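Local coordinates for phosphoribosylamine--glycine ligase (Thermotoga maritima, PDB 1VKZ), which catalyses the ATP-dependent joining of glycine to 5-phospho-beta-D-ribosylamine, giving glycinamide ribonucleotide in de novo purine biosynthesis, at residues 102-107 with 286-291; 123-128 with 137-142; 144-149 with 186-191. All blocks are in the same frame, centred on the assembly; numbering follows the deposited sequence.

Contact 1 of 3, residues 102-107 with 286-291; sequences RLEGSK and YNVRLG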
ATOM      1  N   ARG A 102      10.020   7.238  -9.139  1.00 42.35           N
ATOM      2  CA  ARG A 102      11.349   6.687  -8.762  1.00 44.88           C
ATOM      3  C   ARG A 102      11.573   6.676  -7.255  1.00 44.67           C
ATOM      4  O   ARG A 102      12.417   5.942  -6.741  1.00 47.92           O
ATOM      5  CB  ARG A 102      12.484   7.528  -9.305  1.00 43.88           C
ATOM      6  CG  ARG A 102      12.600   7.642 -10.732  1.00 46.08           C
ATOM      7  CD  ARG A 102      13.891   8.345 -11.096  1.00 58.04           C
ATOM      8  NE  ARG A 102      15.030   7.420 -11.028  1.00 63.07           N
ATOM      9  CZ  ARG A 102      16.310   7.773 -10.949  1.00 62.69           C
ATOM     10  NH1 ARG A 102      16.661   9.054 -10.907  1.00 62.66           N
ATOM     11  NH2 ARG A 102      17.243   6.826 -10.899  1.00 59.34           N
ATOM     12  N   LEU A 103      10.861   7.534  -6.545  1.00 44.93           N
ATOM     13  CA  LEU A 103      10.897   7.524  -5.117  1.00 43.78           C
ATOM     14  C   LEU A 103      10.489   6.159  -4.588  1.00 44.57           C
ATOM     15  O   LEU A 103      11.053   5.729  -3.573  1.00 47.09           O
ATOM     16  CB  LEU A 103       9.976   8.597  -4.558  1.00 43.14           C
ATOM     17  CG  LEU A 103      10.430  10.030  -4.671  1.00 43.17           C
ATOM     18  CD1 LEU A 103       9.394  10.895  -3.990  1.00 51.52           C
ATOM     19  CD2 LEU A 103      11.772  10.269  -4.028  1.00 50.78           C
ATOM     20  N   GLU A 104       9.504   5.503  -5.240  1.00 43.09           N
ATOM     21  CA  GLU A 104       9.132   4.131  -4.899  1.00 43.94           C
ATOM     22  C   GLU A 104       9.920   3.142  -5.738  1.00 44.23           C
ATOM     23  O   GLU A 104      10.324   2.108  -5.239  1.00 46.49           O
ATOM     24  CB  GLU A 104       7.623   3.837  -5.037  1.00 43.93           C
ATOM     25  CG  GLU A 104       7.255   2.407  -4.547  1.00 45.14           C
ATOM     26  CD  GLU A 104       5.770   1.963  -4.691  1.00 49.03           C
ATOM     27  OE1 GLU A 104       4.794   2.755  -4.592  1.00 44.23           O
ATOM     28  OE2 GLU A 104       5.570   0.744  -4.868  1.00 63.71           O
ATOM     29  N   GLY A 105      10.146   3.463  -7.004  1.00 45.18           N
ATOM     30  CA  GLY A 105      10.702   2.509  -7.975  1.00 44.25           C
ATOM     31  C   GLY A 105      12.180   2.162  -7.854  1.00 40.00           C
ATOM     32  O   GLY A 105      12.597   1.094  -8.286  1.00 41.26           O
ATOM     33  N   SER A 106      12.950   3.096  -7.332  1.00 39.26           N
ATOM     34  CA  SER A 106      14.359   2.966  -7.096  1.00 40.02           C
ATOM     35  C   SER A 106      14.640   3.317  -5.643  1.00 40.92           C
ATOM     36  O   SER A 106      14.694   4.502  -5.282  1.00 41.45           O
ATOM     37  CB  SER A 106      15.133   3.926  -7.977  1.00 39.96           C
ATOM     38  OG  SER A 106      16.529   3.848  -7.712  1.00 42.63           O
ATOM     39  N   LYS A 107      14.825   2.286  -4.817  1.00 40.73           N
ATOM     40  CA  LYS A 107      15.140   2.488  -3.436  1.00 41.03           C
ATOM     41  C   LYS A 107      16.486   3.198  -3.260  1.00 39.48           C
ATOM     42  O   LYS A 107      16.674   3.901  -2.294  1.00 38.44           O
ATOM     43  CB  LYS A 107      15.084   1.164  -2.698  1.00 43.65           C
ATOM     44  CG  LYS A 107      13.678   0.708  -2.419  1.00 45.31           C
ATOM     45  CD  LYS A 107      13.629  -0.534  -1.509  1.00 47.48           C
ATOM     46  CE  LYS A 107      12.181  -1.013  -1.264  1.00 50.32           C
ATOM     47  NZ  LYS A 107      11.503  -0.089  -0.306  1.00 64.00           N
ATOM     48  N   TYR A 286       9.334   5.014   0.543  1.00 42.65           N
ATOM     49  CA  TYR A 286       8.255   5.785  -0.063  1.00 39.89           C
ATOM     50  C   TYR A 286       7.438   4.823  -0.935  1.00 39.06           C
ATOM     51  O   TYR A 286       7.990   3.996  -1.648  1.00 38.15           O
ATOM     52  CB  TYR A 286       8.860   6.848  -0.971  1.00 37.96           C
ATOM     53  CG  TYR A 286       9.502   8.044  -0.308  1.00 39.07           C
ATOM     54  CD1 TYR A 286       8.805   8.820   0.602  1.00 38.78           C
ATOM     55  CD2 TYR A 286      10.792   8.425  -0.636  1.00 35.92           C
ATOM     56  CE1 TYR A 286       9.409   9.913   1.202  1.00 40.09           C
ATOM     57  CE2 TYR A 286      11.383   9.515  -0.065  1.00 35.75           C
ATOM     58  CZ  TYR A 286      10.691  10.246   0.851  1.00 29.98           C
ATOM     59  OH  TYR A 286      11.271  11.347   1.393  1.00 41.07           O
ATOM     60  N   ASN A 287       6.120   4.918  -0.844  1.00 41.44           N
ATOM     61  CA  ASN A 287       5.247   4.356  -1.860  1.00 43.44           C
ATOM     62  C   ASN A 287       4.402   5.486  -2.410  1.00 41.87           C
ATOM     63  O   ASN A 287       4.123   6.455  -1.729  1.00 40.17           O
ATOM     64  CB  ASN A 287       4.400   3.216  -1.281  1.00 44.93           C
ATOM     65  CG  ASN A 287       5.248   2.009  -0.854  1.00 49.72           C
ATOM     66  OD1 ASN A 287       6.497   1.995  -1.011  1.00 56.97           O
ATOM     67  ND2 ASN A 287       4.578   0.976  -0.330  1.00 44.23           N
ATOM     68  N   VAL A 288       4.060   5.388  -3.677  1.00 44.40           N
ATOM     69  CA  VAL A 288       3.352   6.486  -4.371  1.00 46.00           C
ATOM     70  C   VAL A 288       1.917   6.120  -4.620  1.00 48.07           C
ATOM     71  O   VAL A 288       1.348   6.490  -5.625  1.00 54.84           O
ATOM     72  CB  VAL A 288       4.027   6.870  -5.700  1.00 44.75           C
ATOM     73  CG1 VAL A 288       5.409   7.496  -5.409  1.00 45.27           C
ATOM     74  CG2 VAL A 288       4.129   5.678  -6.616  1.00 38.33           C
ATOM     75  N   ARG A 289       1.346   5.376  -3.699  1.00 47.80           N
ATOM     76  CA  ARG A 289      -0.050   5.088  -3.705  1.00 51.08           C
ATOM     77  C   ARG A 289      -0.402   4.602  -2.298  1.00 49.84           C
ATOM     78  O   ARG A 289       0.477   4.420  -1.468  1.00 49.60           O
ATOM     79  CB  ARG A 289      -0.367   4.046  -4.764  1.00 52.72           C
ATOM     80  CG  ARG A 289       0.637   2.910  -4.860  1.00 59.84           C
ATOM     81  CD  ARG A 289       0.730   2.044  -3.620  1.00 67.61           C
ATOM     82  NE  ARG A 289       1.741   0.992  -3.734  1.00 76.83           N
ATOM     83  CZ  ARG A 289       1.965   0.052  -2.811  1.00 75.52           C
ATOM     84  NH1 ARG A 289       1.247   0.009  -1.690  1.00 79.30           N
ATOM     85  NH2 ARG A 289       2.912  -0.855  -3.015  1.00 70.44           N
ATOM     86  N   LEU A 290      -1.674   4.372  -2.032  1.00 48.20           N
ATOM     87  CA  LEU A 290      -2.095   4.027  -0.685  1.00 47.62           C
ATOM     88  C   LEU A 290      -1.913   2.560  -0.531  1.00 45.55           C
ATOM     89  O   LEU A 290      -1.917   1.857  -1.537  1.00 44.62           O
ATOM     90  CB  LEU A 290      -3.564   4.350  -0.516  1.00 50.24           C
ATOM     91  CG  LEU A 290      -3.909   5.811  -0.731  1.00 52.09           C
ATOM     92  CD1 LEU A 290      -5.411   5.925  -0.783  1.00 47.88           C
ATOM     93  CD2 LEU A 290      -3.277   6.640   0.387  1.00 51.96           C
ATOM     94  N   GLY A 291      -1.792   2.105   0.718  1.00 44.38           N
ATOM     95  CA  GLY A 291      -1.678   0.673   1.038  1.00 44.95           C
ATOM     96  C   GLY A 291      -2.960  -0.177   0.922  1.00 44.03           C
ATOM     97  O   GLY A 291      -4.073   0.350   0.791  1.00 45.57           O
TER
HETATM   98  O   HOH W   1      11.428   4.035  -1.622  1.00 39.83           O
HETATM   99  O   HOH W   2       9.806   1.369  -2.285  1.00 39.02           O

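Contact 2 of 3, residues 123-128 with 137-142; sequences RFEVAE and IKKFSP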
ATOM      1  N   ARG A 123      21.152   5.463   8.024  1.00 46.28           N
ATOM      2  CA  ARG A 123      22.433   5.456   7.343  1.00 48.18           C
ATOM      3  C   ARG A 123      22.466   4.239   6.417  1.00 45.54           C
ATOM      4  O   ARG A 123      21.856   3.219   6.703  1.00 47.05           O
ATOM      5  CB  ARG A 123      23.547   5.397   8.383  1.00 47.52           C
ATOM      6  CG  ARG A 123      24.803   6.142   8.021  1.00 53.57           C
ATOM      7  CD  ARG A 123      25.860   6.133   9.141  1.00 56.72           C
ATOM      8  NE  ARG A 123      25.784   4.907   9.950  1.00 70.38           N
ATOM      9  CZ  ARG A 123      26.195   3.685   9.566  1.00 74.20           C
ATOM     10  NH1 ARG A 123      26.731   3.478   8.365  1.00 78.25           N
ATOM     11  NH2 ARG A 123      26.056   2.655  10.395  1.00 71.85           N
ATOM     12  N   PHE A 124      23.169   4.360   5.301  1.00 44.59           N
ATOM     13  CA  PHE A 124      23.077   3.390   4.218  1.00 43.88           C
ATOM     14  C   PHE A 124      24.294   3.451   3.317  1.00 42.62           C
ATOM     15  O   PHE A 124      24.930   4.487   3.219  1.00 42.51           O
ATOM     16  CB  PHE A 124      21.833   3.703   3.345  1.00 42.99           C
ATOM     17  CG  PHE A 124      21.997   4.945   2.506  1.00 45.24           C
ATOM     18  CD1 PHE A 124      21.715   6.205   3.027  1.00 47.59           C
ATOM     19  CD2 PHE A 124      22.493   4.868   1.205  1.00 46.77           C
ATOM     20  CE1 PHE A 124      21.919   7.356   2.245  1.00 42.51           C
ATOM     21  CE2 PHE A 124      22.682   6.009   0.454  1.00 38.82           C
ATOM     22  CZ  PHE A 124      22.420   7.249   0.991  1.00 39.29           C
ATOM     23  N   GLU A 125      24.572   2.357   2.617  1.00 43.03           N
ATOM     24  CA  GLU A 125      25.500   2.374   1.483  1.00 43.42           C
ATOM     25  C   GLU A 125      24.814   1.715   0.301  1.00 44.12           C
ATOM     26  O   GLU A 125      23.794   1.048   0.466  1.00 44.29           O
ATOM     27  CB  GLU A 125      26.773   1.587   1.799  1.00 45.15           C
ATOM     28  CG  GLU A 125      27.601   2.075   2.988  1.00 49.50           C
ATOM     29  CD  GLU A 125      28.411   3.333   2.699  1.00 55.72           C
ATOM     30  OE1 GLU A 125      28.245   3.955   1.623  1.00 54.66           O
ATOM     31  OE2 GLU A 125      29.232   3.698   3.569  1.00 63.51           O
ATOM     32  N   VAL A 126      25.387   1.882  -0.882  1.00 44.89           N
ATOM     33  CA  VAL A 126      24.890   1.225  -2.088  1.00 44.46           C
ATOM     34  C   VAL A 126      25.880   0.185  -2.596  1.00 45.61           C
ATOM     35  O   VAL A 126      27.040   0.493  -2.880  1.00 45.09           O
ATOM     36  CB  VAL A 126      24.631   2.237  -3.220  1.00 44.49           C
ATOM     37  CG1 VAL A 126      24.104   1.519  -4.481  1.00 41.53           C
ATOM     38  CG2 VAL A 126      23.645   3.325  -2.745  1.00 45.93           C
ATOM     39  N   ALA A 127      25.416  -1.053  -2.712  1.00 47.09           N
ATOM     40  CA  ALA A 127      26.221  -2.118  -3.309  1.00 47.24           C
ATOM     41  C   ALA A 127      25.634  -2.501  -4.670  1.00 47.34           C
ATOM     42  O   ALA A 127      24.500  -3.008  -4.757  1.00 45.34           O
ATOM     43  CB  ALA A 127      26.295  -3.333  -2.375  1.00 48.79           C
ATOM     44  N   GLU A 128      26.415  -2.220  -5.712  1.00 47.97           N
ATOM     45  CA  GLU A 128      26.054  -2.493  -7.086  1.00 50.41           C
ATOM     46  C   GLU A 128      26.524  -3.875  -7.540  1.00 49.63           C
ATOM     47  O   GLU A 128      25.990  -4.408  -8.511  1.00 48.67           O
ATOM     48  CB  GLU A 128      26.616  -1.396  -8.011  1.00 52.18           C
ATOM     49  CG  GLU A 128      25.557  -0.374  -8.414  1.00 57.52           C
ATOM     50  CD  GLU A 128      26.100   1.000  -8.788  1.00 59.88           C
ATOM     51  OE1 GLU A 128      27.078   1.077  -9.589  1.00 68.90           O
ATOM     52  OE2 GLU A 128      25.516   2.008  -8.293  1.00 72.90           O
ATOM     53  N   ILE A 137      29.357  -4.204   3.633  1.00 45.43           N
ATOM     54  CA  ILE A 137      28.590  -4.782   4.730  1.00 46.21           C
ATOM     55  C   ILE A 137      29.328  -4.625   6.074  1.00 45.76           C
ATOM     56  O   ILE A 137      28.699  -4.544   7.135  1.00 44.38           O
ATOM     57  CB  ILE A 137      28.185  -6.263   4.437  1.00 47.87           C
ATOM     58  CG1 ILE A 137      26.866  -6.608   5.142  1.00 47.26           C
ATOM     59  CG2 ILE A 137      29.313  -7.248   4.799  1.00 46.86           C
ATOM     60  CD1 ILE A 137      25.694  -5.744   4.687  1.00 49.68           C
ATOM     61  N   LYS A 138      30.655  -4.536   6.013  1.00 47.16           N
ATOM     62  CA  LYS A 138      31.494  -4.410   7.211  1.00 47.64           C
ATOM     63  C   LYS A 138      31.256  -3.115   7.987  1.00 47.62           C
ATOM     64  O   LYS A 138      31.589  -3.040   9.173  1.00 47.67           O
ATOM     65  CB  LYS A 138      32.989  -4.545   6.855  1.00 47.85           C
ATOM     66  CG  LYS A 138      33.426  -5.980   6.548  1.00 48.05           C
ATOM     67  CD  LYS A 138      34.891  -6.063   6.087  1.00 47.34           C
ATOM     68  CE  LYS A 138      35.012  -5.862   4.586  1.00 46.73           C
ATOM     69  NZ  LYS A 138      36.407  -5.955   4.085  1.00 39.92           N
ATOM     70  N   LYS A 139      30.675  -2.112   7.327  1.00 46.95           N
ATOM     71  CA  LYS A 139      30.261  -0.873   7.996  1.00 47.66           C
ATOM     72  C   LYS A 139      29.019  -1.004   8.915  1.00 46.39           C
ATOM     73  O   LYS A 139      28.627  -0.028   9.557  1.00 46.09           O
ATOM     74  CB  LYS A 139      29.984   0.217   6.952  1.00 49.95           C
ATOM     75  CG  LYS A 139      31.228   0.743   6.230  1.00 53.69           C
ATOM     76  CD  LYS A 139      30.859   1.968   5.379  1.00 53.06           C
ATOM     77  CE  LYS A 139      32.069   2.562   4.638  1.00 60.26           C
ATOM     78  NZ  LYS A 139      31.788   3.933   4.079  1.00 59.36           N
ATOM     79  N   PHE A 140      28.409  -2.188   8.988  1.00 45.12           N
ATOM     80  CA  PHE A 140      27.146  -2.362   9.713  1.00 43.64           C
ATOM     81  C   PHE A 140      27.215  -3.472  10.730  1.00 42.02           C
ATOM     82  O   PHE A 140      28.114  -4.302  10.697  1.00 41.30           O
ATOM     83  CB  PHE A 140      26.018  -2.671   8.731  1.00 41.39           C
ATOM     84  CG  PHE A 140      25.732  -1.555   7.761  1.00 38.69           C
ATOM     85  CD1 PHE A 140      26.454  -1.440   6.591  1.00 33.24           C
ATOM     86  CD2 PHE A 140      24.707  -0.644   8.013  1.00 39.14           C
ATOM     87  CE1 PHE A 140      26.190  -0.446   5.708  1.00 30.90           C
ATOM     88  CE2 PHE A 140      24.429   0.350   7.131  1.00 36.31           C
ATOM     89  CZ  PHE A 140      25.176   0.460   5.972  1.00 41.13           C
ATOM     90  N   SER A 141      26.229  -3.498  11.621  1.00 43.53           N
ATOM     91  CA  SER A 141      26.240  -4.440  12.737  1.00 46.09           C
ATOM     92  C   SER A 141      25.085  -5.433  12.656  1.00 44.72           C
ATOM     93  O   SER A 141      24.049  -5.119  12.101  1.00 44.60           O
ATOM     94  CB  SER A 141      26.275  -3.698  14.086  1.00 47.56           C
ATOM     95  OG  SER A 141      26.017  -2.315  13.912  1.00 52.40           O
ATOM     96  N   PRO A 142      25.306  -6.619  13.224  1.00 46.09           N
ATOM     97  CA  PRO A 142      24.527  -7.831  12.997  1.00 46.45           C
ATOM     98  C   PRO A 142      23.140  -7.765  12.396  1.00 47.82           C
ATOM     99  O   PRO A 142      22.965  -8.413  11.355  1.00 53.38           O
ATOM    100  CB  PRO A 142      24.509  -8.492  14.368  1.00 48.59           C
ATOM    101  CG  PRO A 142      25.864  -8.101  14.972  1.00 50.83           C
ATOM    102  CD  PRO A 142      26.400  -6.901  14.168  1.00 47.33           C
TER

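Contact 3 of 3, residues 144-149 with 186-191; sequences YVIKAD and VVIDEF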
ATOM      1  N   TYR A 144      21.156  -7.013   9.866  1.00 41.45           N
ATOM      2  CA  TYR A 144      21.456  -6.381   8.576  1.00 41.71           C
ATOM      3  C   TYR A 144      20.201  -6.211   7.764  1.00 41.12           C
ATOM      4  O   TYR A 144      19.335  -7.068   7.796  1.00 41.00           O
ATOM      5  CB  TYR A 144      22.465  -7.204   7.742  1.00 41.54           C
ATOM      6  CG  TYR A 144      23.826  -7.385   8.388  1.00 41.86           C
ATOM      7  CD1 TYR A 144      24.728  -6.334   8.457  1.00 36.59           C
ATOM      8  CD2 TYR A 144      24.202  -8.603   8.932  1.00 36.34           C
ATOM      9  CE1 TYR A 144      25.946  -6.489   9.026  1.00 34.32           C
ATOM     10  CE2 TYR A 144      25.429  -8.767   9.526  1.00 39.82           C
ATOM     11  CZ  TYR A 144      26.298  -7.705   9.566  1.00 39.36           C
ATOM     12  OH  TYR A 144      27.523  -7.849  10.150  1.00 37.00           O
ATOM     13  N   VAL A 145      20.111  -5.097   7.044  1.00 41.98           N
ATOM     14  CA  VAL A 145      18.993  -4.839   6.172  1.00 44.31           C
ATOM     15  C   VAL A 145      19.505  -4.571   4.776  1.00 43.40           C
ATOM     16  O   VAL A 145      20.273  -3.644   4.553  1.00 45.02           O
ATOM     17  CB  VAL A 145      18.173  -3.641   6.632  1.00 46.20           C
ATOM     18  CG1 VAL A 145      16.878  -3.554   5.806  1.00 50.82           C
ATOM     19  CG2 VAL A 145      17.893  -3.737   8.104  1.00 42.15           C
ATOM     20  N   ILE A 146      19.101  -5.420   3.850  1.00 44.80           N
ATOM     21  CA  ILE A 146      19.439  -5.285   2.439  1.00 44.02           C
ATOM     22  C   ILE A 146      18.141  -5.037   1.720  1.00 42.25           C
ATOM     23  O   ILE A 146      17.156  -5.698   2.000  1.00 39.69           O
ATOM     24  CB  ILE A 146      20.070  -6.602   1.928  1.00 44.82           C
ATOM     25  CG1 ILE A 146      21.414  -6.874   2.623  1.00 51.06           C
ATOM     26  CG2 ILE A 146      20.222  -6.598   0.438  1.00 46.68           C
ATOM     27  CD1 ILE A 146      22.558  -5.917   2.240  1.00 51.72           C
ATOM     28  N   LYS A 147      18.141  -4.080   0.806  1.00 43.28           N
ATOM     29  CA  LYS A 147      16.958  -3.719   0.070  1.00 43.80           C
ATOM     30  C   LYS A 147      17.258  -3.647  -1.406  1.00 41.58           C
ATOM     31  O   LYS A 147      18.127  -2.898  -1.832  1.00 39.69           O
ATOM     32  CB  LYS A 147      16.446  -2.351   0.520  1.00 44.07           C
ATOM     33  CG  LYS A 147      16.380  -2.151   2.018  1.00 49.34           C
ATOM     34  CD  LYS A 147      15.464  -0.971   2.337  1.00 50.93           C
ATOM     35  CE  LYS A 147      16.160   0.028   3.241  1.00 63.67           C
ATOM     36  NZ  LYS A 147      15.252   1.133   3.719  1.00 64.22           N
ATOM     37  N   ALA A 148      16.505  -4.406  -2.189  1.00 41.11           N
ATOM     38  CA  ALA A 148      16.568  -4.320  -3.641  1.00 42.09           C
ATOM     39  C   ALA A 148      16.237  -2.933  -4.167  1.00 39.55           C
ATOM     40  O   ALA A 148      15.252  -2.349  -3.769  1.00 41.47           O
ATOM     41  CB  ALA A 148      15.611  -5.315  -4.233  1.00 44.46           C
ATOM     42  N   ASP A 149      17.051  -2.405  -5.065  1.00 40.79           N
ATOM     43  CA  ASP A 149      16.749  -1.103  -5.653  1.00 43.09           C
ATOM     44  C   ASP A 149      15.354  -1.074  -6.261  1.00 43.72           C
ATOM     45  O   ASP A 149      14.580  -0.158  -5.993  1.00 43.93           O
ATOM     46  CB  ASP A 149      17.754  -0.694  -6.742  1.00 44.16           C
ATOM     47  CG  ASP A 149      17.500   0.748  -7.268  1.00 42.61           C
ATOM     48  OD1 ASP A 149      16.963   1.571  -6.510  1.00 56.29           O
ATOM     49  OD2 ASP A 149      17.817   1.164  -8.395  1.00 40.35           O
ATOM     50  N   VAL A 186      21.770  -2.808  -4.468  1.00 43.74           N
ATOM     51  CA  VAL A 186      21.026  -2.896  -3.222  1.00 39.87           C
ATOM     52  C   VAL A 186      21.445  -1.796  -2.266  1.00 38.97           C
ATOM     53  O   VAL A 186      22.574  -1.326  -2.274  1.00 35.77           O
ATOM     54  CB  VAL A 186      21.177  -4.261  -2.529  1.00 39.18           C
ATOM     55  CG1 VAL A 186      20.732  -5.362  -3.451  1.00 35.81           C
ATOM     56  CG2 VAL A 186      22.613  -4.497  -2.049  1.00 38.96           C
ATOM     57  N   VAL A 187      20.488  -1.363  -1.472  1.00 41.04           N
ATOM     58  CA  VAL A 187      20.756  -0.495  -0.332  1.00 42.72           C
ATOM     59  C   VAL A 187      21.116  -1.385   0.868  1.00 42.65           C
ATOM     60  O   VAL A 187      20.484  -2.416   1.129  1.00 40.83           O
ATOM     61  CB  VAL A 187      19.517   0.396   0.050  1.00 42.84           C
ATOM     62  CG1 VAL A 187      19.881   1.410   1.143  1.00 41.01           C
ATOM     63  CG2 VAL A 187      18.960   1.109  -1.204  1.00 47.73           C
ATOM     64  N   ILE A 188      22.135  -0.972   1.598  1.00 42.11           N
ATOM     65  CA  ILE A 188      22.410  -1.580   2.870  1.00 44.10           C
ATOM     66  C   ILE A 188      21.968  -0.518   3.849  1.00 45.21           C
ATOM     67  O   ILE A 188      22.458   0.592   3.808  1.00 45.93           O
ATOM     68  CB  ILE A 188      23.886  -1.915   2.987  1.00 45.25           C
ATOM     69  CG1 ILE A 188      24.376  -2.555   1.660  1.00 43.70           C
ATOM     70  CG2 ILE A 188      24.105  -2.840   4.192  1.00 51.36           C
ATOM     71  CD1 ILE A 188      25.871  -2.721   1.527  1.00 46.41           C
ATOM     72  N   ASP A 189      20.991  -0.837   4.682  1.00 44.55           N
ATOM     73  CA  ASP A 189      20.420   0.144   5.566  1.00 45.55           C
ATOM     74  C   ASP A 189      20.806  -0.209   6.997  1.00 46.62           C
ATOM     75  O   ASP A 189      20.813  -1.370   7.409  1.00 46.14           O
ATOM     76  CB  ASP A 189      18.893   0.161   5.404  1.00 49.46           C
ATOM     77  CG  ASP A 189      18.305   1.581   5.200  1.00 56.36           C
ATOM     78  OD1 ASP A 189      19.093   2.540   5.091  1.00 50.98           O
ATOM     79  OD2 ASP A 189      17.059   1.827   5.158  1.00 62.72           O
ATOM     80  N   GLU A 190      21.162   0.808   7.754  1.00 47.67           N
ATOM     81  CA  GLU A 190      21.379   0.654   9.164  1.00 47.85           C
ATOM     82  C   GLU A 190      20.038   0.270   9.768  1.00 46.58           C
ATOM     83  O   GLU A 190      19.061   0.994   9.608  1.00 47.02           O
ATOM     84  CB  GLU A 190      21.885   1.980   9.705  1.00 47.69           C
ATOM     85  CG  GLU A 190      21.806   2.149  11.196  1.00 53.51           C
ATOM     86  CD  GLU A 190      21.991   3.596  11.614  1.00 53.09           C
ATOM     87  OE1 GLU A 190      21.270   4.510  11.076  1.00 47.43           O
ATOM     88  OE2 GLU A 190      22.873   3.795  12.489  1.00 60.61           O
ATOM     89  N   PHE A 191      19.988  -0.875  10.453  1.00 47.16           N
ATOM     90  CA  PHE A 191      18.767  -1.329  11.115  1.00 44.63           C
ATOM     91  C   PHE A 191      18.479  -0.418  12.263  1.00 45.75           C
ATOM     92  O   PHE A 191      19.396  -0.026  12.973  1.00 45.20           O
ATOM     93  CB  PHE A 191      18.905  -2.734  11.628  1.00 44.44           C
ATOM     94  CG  PHE A 191      17.665  -3.272  12.280  1.00 46.55           C
ATOM     95  CD1 PHE A 191      16.570  -3.656  11.509  1.00 42.70           C
ATOM     96  CD2 PHE A 191      17.614  -3.452  13.683  1.00 45.14           C
ATOM     97  CE1 PHE A 191      15.412  -4.180  12.135  1.00 40.54           C
ATOM     98  CE2 PHE A 191      16.473  -3.978  14.309  1.00 34.15           C
ATOM     99  CZ  PHE A 191      15.377  -4.350  13.528  1.00 40.17           C
TER
HETATM  100  O   HOH W   3      22.258  -3.347   7.442  1.00 46.23           O

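Contact 1 of 3, residues 102-107 with 286-291
The last turn of helix 98-105 comes up against the end of strand 280-287, where the chain opens into a loop, with CA of E104 4.9 Å from CA of N287. E104 carries the contact. Its CG stands anti to the backbone N (chi1 -175°) and the chain runs extended past the carbonyl of Y286, so that the carboxylate reaches the backbone just beyond the strand. There E104 OE1 receives the N-H of V288 on its anti lone pair, 2.9 Å from V288 N and nearly straight at 162°. The other oxygen serves R289 through a long salt bridge, 3.6 Å from E104 OE2 to R289 NH2; the carboxylate and guanidinium planes are 71° apart, which rules out a flat two-bond pairing. R289 NE is buried here without a polar partner. L103 lays CD2 obliquely against the Y286 ring, 4.0 Å from CD2 of Y286, while L103 O lies in the ring plane at its edge. The Y286 hydroxyl is hydrogen-bonded to that of T255. One water bridges L103 O and Y286 N; a second accepts a hydrogen bond from K107 NZ and lies between E104 O and Y286 O. K107 also forms a salt bridge with E285. E285 and N287 are the predicted magnesium ligands, and a glutamate and an asparagine on one strand are characteristic of the metal site of ATP-grasp ligases.

Contact 2 of 3, residues 123-128 with 137-142
R123, just before strand 124-127, meets F140 twice. Its carbonyl O lies in the plane of the F140 ring at the edge, 3.9 Å from F140 CE2, and its side chain, bent at chi3, slides past the ring in the opposite direction with the guanidinium plane tilted 29° from it. R123 NH1 comes to 4.1 Å of F140 CE2. F124 turns its side chain away, onto K111 and K115 of helix 107-116, and offers F140 only its backbone: F124 CA is 4.0 Å from F140 CZ. E125 points back toward the loop. Its backbone N is also at the rim of the F140 ring, and its chain, bent at chi2 (-76°), brings CG to 4.0 Å from F140 CE1 before the carboxylate swings to K139. The extended K139 chain crosses E125 at about a right angle and sets NZ 2.6 Å from E125 OE2, a salt bridge approached from above the carboxylate plane. K139 and F140 are placed by the type I turn I137-F140, closed by the bond from F140 N to I137 O, in the connection between helix 130-137 and strand 144-148. The F140 ring also packs on I188 of the neighbouring strand. The carbonyl oxygens of R123 and I137, in the ring plane at its edge, probably attract its C-H groups weakly, while the surface salt bridge, flanked by R123, would probably keep E125 ionised.

Contact 3 of 3, residues 144-149 with 186-191
Strands 144-148 and 186-190 run antiparallel, 156° between their directions, as the two central strands of a four-stranded sheet in the ATP-grasp domain, within the predicted ATP-binding region. Their side chains divide between two faces. On one, I146 and I188 lie side by side and point the same way, and the bend of I146 at chi2 (-69°) brings its CD1 to 3.9 Å from I188 CG1. The other branch of I146, CG2, crosses V186 obliquely at 3.9 Å from V186 CB. L133 and T166, from two helices, cover I146 on this face. An alanine at I146 would take away both branches and would probably loosen the packing on I188 and V186 and against these helices. On the other face K147 crosses D189 obliquely in a salt bridge; the 2.4 Å from K147 NZ to D189 OD2 is very short, and the position of OD2 is less certain. D189 OD1 has a second cation, K111, so the carboxylate is likely to stay charged. V145 meets F191 at about a right angle, CG2 against the ring edge 3.7 Å from F191 CD1. K147 and V187 exchange both backbone bonds, K147 N to V187 O and V187 N to K147 O. Toward the other end, beyond the bond from D189 N to V145 O, a water takes the N-H of V145, 2.8 Å from V145 N, and donates to D189 O.

Following the chain from the N terminus, 102-107 opens contact 1 and leads through helix 107-116 to strand 124-127. Contact 2 then closes the shortest loop, round helix 130-137, before 144-149 opens contact 3, which closes at 186-191. Contacts 2 and 3 therefore follow one another, and both lie within the long loop that contact 1 completes at 286-291; none cross. Contacts 2 and 3 belong to one antiparallel sheet, in which strand 124-127 borders strand 186-190. Contact 1 reaches the sheet that ends in strand 280-287. S106 and K107 join it to contact 3 through D149, so the segment 102-107 touches both of these antiparallel sheets.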